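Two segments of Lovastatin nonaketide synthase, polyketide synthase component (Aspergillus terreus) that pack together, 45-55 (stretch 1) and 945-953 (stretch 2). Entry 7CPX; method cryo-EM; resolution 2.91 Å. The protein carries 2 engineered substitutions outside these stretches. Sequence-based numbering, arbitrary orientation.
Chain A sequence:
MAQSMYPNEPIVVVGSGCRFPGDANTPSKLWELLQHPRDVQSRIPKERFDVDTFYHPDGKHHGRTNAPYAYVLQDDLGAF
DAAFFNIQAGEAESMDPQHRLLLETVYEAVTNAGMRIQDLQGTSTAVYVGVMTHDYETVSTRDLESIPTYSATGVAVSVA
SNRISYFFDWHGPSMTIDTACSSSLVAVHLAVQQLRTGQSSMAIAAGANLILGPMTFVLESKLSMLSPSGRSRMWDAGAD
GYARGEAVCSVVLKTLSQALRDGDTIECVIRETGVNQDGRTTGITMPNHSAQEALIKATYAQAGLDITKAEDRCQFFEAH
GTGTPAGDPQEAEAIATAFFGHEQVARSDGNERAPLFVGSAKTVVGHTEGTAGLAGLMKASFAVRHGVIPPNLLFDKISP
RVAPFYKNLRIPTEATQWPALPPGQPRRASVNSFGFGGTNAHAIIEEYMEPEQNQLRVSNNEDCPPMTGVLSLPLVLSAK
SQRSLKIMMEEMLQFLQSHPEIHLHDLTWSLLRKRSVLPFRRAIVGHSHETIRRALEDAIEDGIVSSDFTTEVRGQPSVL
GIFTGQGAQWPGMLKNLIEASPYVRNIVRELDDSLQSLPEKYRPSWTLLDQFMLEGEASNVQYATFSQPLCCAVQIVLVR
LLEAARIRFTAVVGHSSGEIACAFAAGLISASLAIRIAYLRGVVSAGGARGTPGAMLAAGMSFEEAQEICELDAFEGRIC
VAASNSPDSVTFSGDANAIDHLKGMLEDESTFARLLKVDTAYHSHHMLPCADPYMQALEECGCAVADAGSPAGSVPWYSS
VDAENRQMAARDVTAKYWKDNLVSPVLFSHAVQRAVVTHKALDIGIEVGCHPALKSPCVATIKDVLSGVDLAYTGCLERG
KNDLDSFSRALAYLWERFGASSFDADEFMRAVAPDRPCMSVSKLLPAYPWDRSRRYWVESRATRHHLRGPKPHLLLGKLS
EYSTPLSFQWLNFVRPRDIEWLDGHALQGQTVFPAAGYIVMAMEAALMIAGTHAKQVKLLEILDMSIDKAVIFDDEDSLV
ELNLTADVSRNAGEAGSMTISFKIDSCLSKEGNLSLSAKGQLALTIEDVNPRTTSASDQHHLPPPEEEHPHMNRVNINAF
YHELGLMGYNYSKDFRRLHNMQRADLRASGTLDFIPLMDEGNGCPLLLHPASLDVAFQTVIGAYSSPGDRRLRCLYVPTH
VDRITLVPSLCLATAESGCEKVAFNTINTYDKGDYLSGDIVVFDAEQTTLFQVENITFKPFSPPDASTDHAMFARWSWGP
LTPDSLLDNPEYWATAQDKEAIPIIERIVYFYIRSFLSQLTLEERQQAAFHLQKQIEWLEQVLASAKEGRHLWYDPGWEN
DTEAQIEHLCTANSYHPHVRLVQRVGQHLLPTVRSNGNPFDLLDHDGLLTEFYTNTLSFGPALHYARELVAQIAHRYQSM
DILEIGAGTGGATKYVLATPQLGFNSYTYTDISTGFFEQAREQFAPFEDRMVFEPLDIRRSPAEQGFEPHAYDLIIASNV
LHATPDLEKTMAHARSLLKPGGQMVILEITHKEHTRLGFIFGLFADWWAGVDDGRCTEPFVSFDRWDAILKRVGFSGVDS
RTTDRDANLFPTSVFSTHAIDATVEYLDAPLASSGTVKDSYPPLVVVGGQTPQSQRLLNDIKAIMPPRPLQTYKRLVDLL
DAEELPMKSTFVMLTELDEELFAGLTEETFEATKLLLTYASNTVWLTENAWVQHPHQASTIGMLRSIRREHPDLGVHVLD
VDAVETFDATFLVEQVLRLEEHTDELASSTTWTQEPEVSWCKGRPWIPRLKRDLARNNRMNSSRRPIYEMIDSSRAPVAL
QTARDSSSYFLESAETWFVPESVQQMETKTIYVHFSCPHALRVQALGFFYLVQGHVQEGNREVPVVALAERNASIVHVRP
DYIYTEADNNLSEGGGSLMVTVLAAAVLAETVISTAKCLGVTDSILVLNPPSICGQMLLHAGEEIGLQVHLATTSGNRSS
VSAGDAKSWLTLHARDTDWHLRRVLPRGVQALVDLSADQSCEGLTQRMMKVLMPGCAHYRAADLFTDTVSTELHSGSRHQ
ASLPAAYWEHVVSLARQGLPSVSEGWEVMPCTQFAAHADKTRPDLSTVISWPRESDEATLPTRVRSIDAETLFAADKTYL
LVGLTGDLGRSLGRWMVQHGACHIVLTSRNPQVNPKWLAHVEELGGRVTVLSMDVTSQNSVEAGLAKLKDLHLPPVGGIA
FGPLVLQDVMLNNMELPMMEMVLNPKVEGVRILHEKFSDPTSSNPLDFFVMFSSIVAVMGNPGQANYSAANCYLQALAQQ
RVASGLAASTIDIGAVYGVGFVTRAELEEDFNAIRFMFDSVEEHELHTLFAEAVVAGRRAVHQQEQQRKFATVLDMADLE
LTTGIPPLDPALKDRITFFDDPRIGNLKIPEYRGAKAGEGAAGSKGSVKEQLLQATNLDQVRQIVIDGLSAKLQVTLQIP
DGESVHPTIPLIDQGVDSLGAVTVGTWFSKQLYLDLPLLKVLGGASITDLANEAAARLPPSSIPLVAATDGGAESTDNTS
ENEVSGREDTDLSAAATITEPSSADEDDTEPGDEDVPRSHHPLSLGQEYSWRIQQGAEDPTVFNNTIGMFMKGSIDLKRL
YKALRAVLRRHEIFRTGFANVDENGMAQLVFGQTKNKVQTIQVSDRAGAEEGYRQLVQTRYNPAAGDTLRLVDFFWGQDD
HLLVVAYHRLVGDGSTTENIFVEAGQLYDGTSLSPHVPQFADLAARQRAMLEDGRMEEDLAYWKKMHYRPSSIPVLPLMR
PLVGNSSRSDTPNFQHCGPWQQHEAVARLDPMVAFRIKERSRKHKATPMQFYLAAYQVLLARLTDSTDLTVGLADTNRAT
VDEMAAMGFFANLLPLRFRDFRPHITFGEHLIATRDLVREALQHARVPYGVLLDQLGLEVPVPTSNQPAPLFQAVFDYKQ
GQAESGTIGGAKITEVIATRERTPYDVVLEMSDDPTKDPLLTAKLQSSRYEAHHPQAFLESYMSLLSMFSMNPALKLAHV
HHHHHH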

# COMPACT_ATOMS: atom_id res chain seq x y z
N PRO A 45 22.95 15.19 3.05
CA PRO A 45 23.35 13.86 3.54
C PRO A 45 22.15 12.95 3.70
O PRO A 45 21.07 13.37 4.12
N LYS A 46 22.36 11.67 3.38
CA LYS A 46 21.29 10.69 3.54
C LYS A 46 20.87 10.57 5.00
O LYS A 46 19.75 10.15 5.30
N GLU A 47 21.77 10.94 5.93
CA GLU A 47 21.41 10.92 7.34
C GLU A 47 20.27 11.88 7.63
O GLU A 47 19.50 11.66 8.57
N ARG A 48 20.15 12.95 6.85
CA ARG A 48 19.07 13.92 7.01
C ARG A 48 17.86 13.50 6.18
O ARG A 48 16.79 13.23 6.73
N PHE A 49 18.03 13.44 4.86
CA PHE A 49 17.06 12.83 3.97
C PHE A 49 17.68 12.70 2.59
O PHE A 49 18.33 13.64 2.11
N ASP A 50 17.51 11.55 1.95
CA ASP A 50 18.14 11.32 0.66
C ASP A 50 17.47 12.19 -0.40
O ASP A 50 16.46 11.80 -0.99
N VAL A 51 18.03 13.37 -0.64
CA VAL A 51 17.43 14.29 -1.60
C VAL A 51 17.40 13.68 -2.99
O VAL A 51 16.54 14.02 -3.81
N ASP A 52 18.33 12.77 -3.28
CA ASP A 52 18.29 12.07 -4.55
C ASP A 52 16.97 11.33 -4.72
O ASP A 52 16.50 11.14 -5.85
N THR A 53 16.36 10.90 -3.62
CA THR A 53 15.01 10.34 -3.68
C THR A 53 13.96 11.39 -3.99
O THR A 53 12.81 11.04 -4.27
N PHE A 54 14.33 12.68 -3.93
CA PHE A 54 13.42 13.77 -4.25
C PHE A 54 13.97 14.70 -5.31
O PHE A 54 13.28 15.65 -5.70
N TYR A 55 15.19 14.48 -5.79
CA TYR A 55 15.80 15.38 -6.76
C TYR A 55 15.20 15.18 -8.14
O TYR A 55 14.89 14.06 -8.55
N HIS A 945 11.60 5.49 5.60
CA HIS A 945 11.53 5.07 4.21
C HIS A 945 11.12 6.22 3.30
O HIS A 945 11.40 6.18 2.10
N HIS A 946 10.46 7.23 3.85
CA HIS A 946 10.07 8.40 3.07
C HIS A 946 11.26 9.33 2.83
O HIS A 946 11.57 9.67 1.69
N LEU A 947 11.93 9.75 3.91
CA LEU A 947 13.09 10.61 3.77
C LEU A 947 14.19 9.92 2.98
O LEU A 947 14.79 10.51 2.07
N ARG A 948 14.46 8.66 3.31
CA ARG A 948 15.39 7.70 2.73
C ARG A 948 14.65 6.91 1.65
O ARG A 948 13.56 7.29 1.21
N GLY A 949 15.24 5.81 1.21
CA GLY A 949 14.58 4.91 0.29
C GLY A 949 15.16 4.95 -1.10
O GLY A 949 16.18 5.59 -1.37
N PRO A 950 14.52 4.25 -2.03
CA PRO A 950 15.03 4.16 -3.40
C PRO A 950 14.79 5.45 -4.17
O PRO A 950 14.04 6.34 -3.75
N LYS A 951 15.43 5.54 -5.32
CA LYS A 951 15.22 6.67 -6.20
C LYS A 951 13.77 6.70 -6.66
O LYS A 951 13.10 5.66 -6.69
N PRO A 952 13.25 7.87 -7.02
CA PRO A 952 11.86 7.92 -7.49
C PRO A 952 11.74 7.35 -8.89
O PRO A 952 11.74 8.10 -9.88
N HIS A 953 11.65 6.03 -8.98
CA HIS A 953 11.74 5.36 -10.27
C HIS A 953 10.72 5.93 -11.25
O HIS A 953 9.55 6.13 -10.90

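Two segments almost nine hundred residues apart in sequence can be joined where backbone carbonyls serve as docking sites for side chains from the other segment, and residues 45-55 and 945-953 of lovastatin nonaketide synthase illustrate the principle in about 600 Å² of summed buried surface. Pro45 lies out of reach, and the contact opens with three residues that contribute main chain rather than side chain. Lys46 (m, then t throughout) runs its end away from the second stretch, while Glu47 (mt) and Arg48 (mmm) direct their CA-to-CB bonds away. Their carbonyls instead lie near the Arg948 guanidinium. That arginine also starts away, but an m chi1, an m chi2 and a chi3 of 145°, between wells, bring its guanidinium back to the first stretch. There Arg948 NH2 donates to Arg48 O at 2.9 Å with a nearly straight angle, the carbonyl lying at the guanidinium edge. Lys46 O, 2.8 Å from Arg948 NE, and Glu47 O, 3.0 Å from Arg948 NH2, lie over one face, where the angles are too poor for hydrogen bonds.

Phe49 (p) begins sideways and leads its ring away, so its inward contribution is apolar and close to the backbone: Phe49 CB meets Leu947 CB at 3.6 Å. Leu947 (mt) also reaches Arg48, Leu947 CD1 lying 3.8 Å from Arg48 O. Asp50 points toward the second stretch with a t chi1, yet its cross-stretch bond is made by the main chain, a weak one from Asp50 N to Leu947 O at 2.9 Å. Its carboxylate turns partly to local work, Asp50 OD1 accepting a weak bond from Asp52 N at 3.2 Å.

Val51 (p) points away and makes no contact. Asp52 (m) stands sideways; Lys951 (mmtm) directs its CA-to-CB bond away, and Lys951 CE lies 3.8 Å from Asp52 CB. Thr53 (p) is the most heavily covered residue of the first stretch. Thr53 CG2 presses tightly on carbonyls of the second stretch, 3.0 Å from Gly949 O and 3.1 Å from Pro950 O. Gly949 adopts backbone angles that themselves call for glycine, and a CB there would also clash with His945 O. Pro952 points toward the first stretch, Pro952 CD lying 3.5 Å from Asp52 O and 3.6 Å from Thr53 O.

Phe54 (m) closes the contact. Although it starts away, its ring swings back, placing Phe54 CZ 3.2 Å from His946 O and its edge toward the face of the His946 (t) ring, an offset edge-to-face pair with planes at 83°.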

# COMPACT_ATOMS: atom_id res chain seq x y z
CB PRO A 45 24.02 14.16 4.88
CG PRO A 45 24.42 15.59 4.80
CD PRO A 45 23.38 16.26 3.97
CB LYS A 46 21.73 9.33 3.00
CG LYS A 46 22.20 9.37 1.55
CD LYS A 46 22.80 8.04 1.13
CE LYS A 46 23.41 8.13 -0.26
NZ LYS A 46 24.08 6.85 -0.66
CB GLU A 47 22.64 11.27 8.19
CG GLU A 47 23.82 10.35 7.97
CD GLU A 47 25.04 10.76 8.77
OE1 GLU A 47 24.96 11.78 9.49
OE2 GLU A 47 26.07 10.07 8.68
CB ARG A 48 19.55 15.31 6.60
CG ARG A 48 21.00 15.61 6.98
CD ARG A 48 21.20 15.51 8.47
NE ARG A 48 20.38 16.49 9.17
CZ ARG A 48 20.73 17.75 9.37
NH1 ARG A 48 21.91 18.21 8.98
NH2 ARG A 48 19.89 18.57 9.98
CB PHE A 49 15.75 13.62 3.92
CG PHE A 49 15.83 14.89 3.11
CD1 PHE A 49 15.61 14.87 1.75
CD2 PHE A 49 16.11 16.09 3.72
CE1 PHE A 49 15.67 16.02 1.00
CE2 PHE A 49 16.17 17.26 2.98
CZ PHE A 49 15.96 17.22 1.62
CB ASP A 50 18.06 9.84 0.27
CG ASP A 50 18.90 9.51 -0.94
OD1 ASP A 50 19.57 10.43 -1.47
OD2 ASP A 50 18.90 8.34 -1.37
CB VAL A 51 18.18 15.64 -1.59
CG1 VAL A 51 19.60 15.46 -2.10
CG2 VAL A 51 17.43 16.66 -2.42
CB ASP A 52 19.46 11.09 -4.66
CG ASP A 52 20.80 11.79 -4.57
OD1 ASP A 52 21.15 12.26 -3.47
OD2 ASP A 52 21.51 11.86 -5.59
CB THR A 53 14.67 9.64 -2.36
OG1 THR A 53 14.78 10.57 -1.28
CG2 THR A 53 15.60 8.47 -2.13
CB PHE A 54 13.10 14.58 -2.99
CG PHE A 54 12.38 13.80 -1.93
CD1 PHE A 54 13.05 12.88 -1.15
CD2 PHE A 54 11.03 13.98 -1.71
CE1 PHE A 54 12.40 12.16 -0.18
CE2 PHE A 54 10.36 13.26 -0.74
CZ PHE A 54 11.05 12.35 0.03
CB TYR A 55 17.31 15.17 -6.82
CG TYR A 55 17.96 15.86 -7.99
CD1 TYR A 55 18.11 17.24 -8.01
CD2 TYR A 55 18.42 15.14 -9.08
CE1 TYR A 55 18.70 17.88 -9.07
CE2 TYR A 55 19.01 15.77 -10.15
CZ TYR A 55 19.15 17.14 -10.15
OH TYR A 55 19.74 17.78 -11.21
CB HIS A 945 10.54 3.91 4.06
CG HIS A 945 10.63 3.20 2.75
ND1 HIS A 945 10.18 3.75 1.57
CD2 HIS A 945 11.11 1.97 2.44
CE1 HIS A 945 10.39 2.89 0.59
NE2 HIS A 945 10.95 1.81 1.09
CB HIS A 946 8.94 9.14 3.79
CG HIS A 946 8.76 10.56 3.34
ND1 HIS A 946 8.47 10.89 2.04
CD2 HIS A 946 8.81 11.73 4.02
CE1 HIS A 946 8.35 12.20 1.93
NE2 HIS A 946 8.56 12.73 3.12
CB LEU A 947 13.61 11.01 5.15
CG LEU A 947 12.59 11.70 6.07
CD1 LEU A 947 13.22 11.99 7.41
CD2 LEU A 947 12.08 12.98 5.43
CB ARG A 948 15.96 6.78 3.81
CG ARG A 948 16.22 7.46 5.15
CD ARG A 948 17.34 8.48 5.09
NE ARG A 948 17.07 9.61 5.96
CZ ARG A 948 17.04 9.55 7.29
NH1 ARG A 948 17.25 8.41 7.93
NH2 ARG A 948 16.78 10.65 7.98
CB PRO A 950 14.24 3.00 -3.99
CG PRO A 950 12.94 3.05 -3.27
CD PRO A 950 13.25 3.51 -1.87
CB LYS A 951 16.15 6.59 -7.41
CG LYS A 951 17.63 6.48 -7.08
CD LYS A 951 18.16 7.73 -6.41
CE LYS A 951 19.67 7.70 -6.31
NZ LYS A 951 20.16 6.52 -5.55
CB PRO A 952 11.53 9.41 -7.44
CG PRO A 952 12.84 10.06 -7.75
CD PRO A 952 13.90 9.18 -7.14
CB HIS A 953 11.54 3.86 -10.11
CG HIS A 953 11.79 3.08 -11.36
ND1 HIS A 953 10.98 3.18 -12.48
CD2 HIS A 953 12.76 2.19 -11.68
CE1 HIS A 953 11.45 2.39 -13.42
NE2 HIS A 953 12.53 1.78 -12.97